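Local coordinates for protein TsrD (Streptomyces laurentii, PDB 5X7L) that belongs to the SnoaL-like polyketide cyclase family of the NTF2 clan, small alpha-plus-beta proteins in which helices pack on a curved antiparallel sheet, at residues Q10-A18 with R26-P34. Residues are numbered along the deposited sequence; the frame is centred on the assembly and turned at random.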
# COMPACT_ATOMS: atom_id res chain seq x y z
N GLN B 10 10.65 -7.80 -14.09
CA GLN B 10 10.92 -6.43 -14.50
C GLN B 10 10.32 -6.12 -15.87
O GLN B 10 9.79 -5.04 -16.09
CB GLN B 10 12.43 -6.16 -14.51
CG GLN B 10 13.03 -6.10 -13.12
N GLN B 11 10.40 -7.09 -16.79
CA GLN B 11 9.81 -6.92 -18.11
C GLN B 11 8.29 -6.83 -18.04
O GLN B 11 7.69 -6.02 -18.75
CB GLN B 11 10.22 -8.06 -19.05
CG GLN B 11 9.70 -7.91 -20.47
CD GLN B 11 10.22 -6.66 -21.17
OE1 GLN B 11 9.54 -5.63 -21.20
NE2 GLN B 11 11.42 -6.75 -21.73
N LEU B 12 7.66 -7.64 -17.20
CA LEU B 12 6.21 -7.53 -16.97
C LEU B 12 5.86 -6.12 -16.52
O LEU B 12 4.91 -5.52 -17.02
CB LEU B 12 5.71 -8.54 -15.93
CG LEU B 12 5.82 -10.03 -16.22
CD1 LEU B 12 5.24 -10.82 -15.06
CD2 LEU B 12 5.13 -10.41 -17.52
N MSE B 13 6.63 -5.60 -15.58
CA MSE B 13 6.37 -4.26 -15.05
C MSE B 13 6.54 -3.19 -16.11
O MSE B 13 5.79 -2.22 -16.11
CB MSE B 13 7.27 -3.94 -13.86
CG MSE B 13 6.89 -4.71 -12.60
SE MSE B 13 5.02 -4.45 -12.06
CE MSE B 13 4.93 -2.49 -12.15
N GLU B 14 7.51 -3.35 -17.00
CA GLU B 14 7.69 -2.37 -18.08
C GLU B 14 6.44 -2.30 -18.95
O GLU B 14 5.99 -1.22 -19.32
CB GLU B 14 8.92 -2.70 -18.93
CG GLU B 14 10.24 -2.46 -18.22
N HIS B 15 5.86 -3.46 -19.26
CA HIS B 15 4.62 -3.49 -20.02
C HIS B 15 3.46 -2.88 -19.24
O HIS B 15 2.64 -2.16 -19.80
CB HIS B 15 4.27 -4.92 -20.44
CG HIS B 15 5.07 -5.41 -21.60
ND1 HIS B 15 4.93 -4.90 -22.87
CD2 HIS B 15 6.03 -6.36 -21.68
CE1 HIS B 15 5.75 -5.52 -23.69
NE2 HIS B 15 6.43 -6.42 -23.00
N PHE B 16 3.38 -3.19 -17.95
CA PHE B 16 2.31 -2.65 -17.11
C PHE B 16 2.35 -1.12 -17.11
O PHE B 16 1.34 -0.46 -17.35
CB PHE B 16 2.43 -3.19 -15.68
CG PHE B 16 1.32 -2.76 -14.76
CD1 PHE B 16 0.11 -3.43 -14.76
CD2 PHE B 16 1.49 -1.68 -13.91
CE1 PHE B 16 -0.91 -3.04 -13.91
CE2 PHE B 16 0.47 -1.28 -13.06
CZ PHE B 16 -0.73 -1.96 -13.06
N LEU B 17 3.53 -0.56 -16.88
CA LEU B 17 3.70 0.89 -16.86
C LEU B 17 3.35 1.50 -18.22
O LEU B 17 2.69 2.54 -18.28
CB LEU B 17 5.12 1.26 -16.47
CG LEU B 17 5.58 0.84 -15.07
CD1 LEU B 17 7.08 1.03 -14.94
CD2 LEU B 17 4.84 1.61 -13.97
N ALA B 18 3.80 0.86 -19.29
CA ALA B 18 3.57 1.38 -20.64
C ALA B 18 2.08 1.42 -21.00
O ALA B 18 1.64 2.32 -21.71
CB ALA B 18 4.34 0.56 -21.66
N ARG B 26 -3.02 -2.76 -25.18
CA ARG B 26 -2.32 -3.92 -25.73
C ARG B 26 -1.10 -4.33 -24.90
O ARG B 26 -0.74 -5.51 -24.87
CB ARG B 26 -1.91 -3.67 -27.18
CG ARG B 26 -3.10 -3.55 -28.13
CD ARG B 26 -2.66 -3.18 -29.53
NE ARG B 26 -2.02 -1.87 -29.55
CZ ARG B 26 -1.61 -1.25 -30.65
NH1 ARG B 26 -1.77 -1.81 -31.84
NH2 ARG B 26 -1.04 -0.06 -30.55
N HIS B 27 -0.47 -3.38 -24.23
CA HIS B 27 0.64 -3.72 -23.34
C HIS B 27 0.22 -4.71 -22.24
O HIS B 27 1.05 -5.49 -21.77
CB HIS B 27 1.22 -2.47 -22.70
CG HIS B 27 2.15 -1.73 -23.59
ND1 HIS B 27 3.39 -2.22 -23.94
CD2 HIS B 27 2.04 -0.53 -24.20
CE1 HIS B 27 4.00 -1.36 -24.74
NE2 HIS B 27 3.20 -0.32 -24.91
N LEU B 28 -1.05 -4.67 -21.84
CA LEU B 28 -1.54 -5.58 -20.81
C LEU B 28 -1.50 -7.04 -21.26
O LEU B 28 -1.43 -7.94 -20.43
CB LEU B 28 -2.97 -5.22 -20.39
CG LEU B 28 -3.14 -3.84 -19.77
CD1 LEU B 28 -4.59 -3.64 -19.36
CD2 LEU B 28 -2.21 -3.64 -18.57
N ASP B 29 -1.55 -7.28 -22.56
CA ASP B 29 -1.50 -8.66 -23.05
C ASP B 29 -0.16 -9.31 -22.74
O ASP B 29 -0.05 -10.53 -22.73
CB ASP B 29 -1.80 -8.70 -24.54
CG ASP B 29 -3.22 -8.27 -24.84
OD1 ASP B 29 -4.15 -8.82 -24.22
OD2 ASP B 29 -3.40 -7.35 -25.67
N HIS B 30 0.85 -8.49 -22.49
CA HIS B 30 2.19 -8.98 -22.22
C HIS B 30 2.53 -9.03 -20.73
O HIS B 30 3.63 -9.42 -20.38
CB HIS B 30 3.21 -8.12 -22.97
CG HIS B 30 2.95 -8.10 -24.44
ND1 HIS B 30 3.47 -9.04 -25.30
CD2 HIS B 30 2.18 -7.28 -25.20
CE1 HIS B 30 3.06 -8.78 -26.53
NE2 HIS B 30 2.27 -7.72 -26.50
N CYS B 31 1.59 -8.64 -19.87
CA CYS B 31 1.83 -8.74 -18.43
C CYS B 31 0.67 -9.27 -17.59
O CYS B 31 0.91 -9.71 -16.47
CB CYS B 31 2.29 -7.39 -17.86
SG CYS B 31 1.12 -6.04 -18.05
N LEU B 32 -0.56 -9.23 -18.11
CA LEU B 32 -1.72 -9.72 -17.36
C LEU B 32 -2.28 -11.01 -17.93
O LEU B 32 -2.35 -11.19 -19.14
CB LEU B 32 -2.83 -8.68 -17.32
CG LEU B 32 -2.50 -7.28 -16.80
CD1 LEU B 32 -3.78 -6.50 -16.61
CD2 LEU B 32 -1.70 -7.31 -15.50
N HIS B 33 -2.70 -11.88 -17.03
CA HIS B 33 -3.36 -13.13 -17.38
C HIS B 33 -4.70 -12.84 -18.07
O HIS B 33 -5.44 -11.97 -17.63
CB HIS B 33 -3.59 -13.95 -16.12
CG HIS B 33 -3.74 -15.41 -16.36
ND1 HIS B 33 -4.88 -15.96 -16.91
CD2 HIS B 33 -2.90 -16.45 -16.12
CE1 HIS B 33 -4.73 -17.27 -17.01
NE2 HIS B 33 -3.54 -17.59 -16.53
N PRO B 34 -5.02 -13.58 -19.15
CA PRO B 34 -6.33 -13.38 -19.78
C PRO B 34 -7.51 -13.60 -18.82
O PRO B 34 -8.57 -13.01 -19.01
CB PRO B 34 -6.34 -14.42 -20.91
CG PRO B 34 -4.91 -14.61 -21.25
CD PRO B 34 -4.18 -14.51 -19.93
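His15, on the helix 6-22, meets His27 and His30 of the segment 26-34 in a small aromatic cluster. His15 and His27 touch rim to rim, their planes clearly inclined to each other, and a hydrogen bond joins ND1 of His15 and ND1 of His27 (3.3 Å, 164°), each nitrogen lying in the plane of the other ring. With chi1 of -77°, the ring of His15 lies beside its own backbone N, where CB of His30 sits over its centre, 3.5 Å from the ring centroid and almost on the normal, a CH-pi contact. The rings of His15 and His30 make an offset stack, planes at 21°. His27 is treated likewise by the helix: CB of Ala18 lies 3.5 Å from its ring centroid, over the face, and a methyl, with no further branch, lets the helix come flat against the ring. NE2 of His27 is hydrogen-bonded to OE1 of Glu22, which follows on the same helix.

One turn earlier on the helix, O of Leu12 lies 3.3 Å from CB of Cys31. The slim thiol side chain lets SG of Cys31 lie against the helix backbone, 3.6 Å from N of Phe16. The Phe16 ring continues inward, where CD2 of Leu32 meets its edge and Met50 and Phe110 line it further. The contact thus joins the first helix of this NTF2-like fold to the turn that follows it, polar at the rim and apolar inside. Because one ND1 must donate and the other accept, the pair probably requires one imidazole to carry its proton there and the other not, a link that protonation of both would be expected to break.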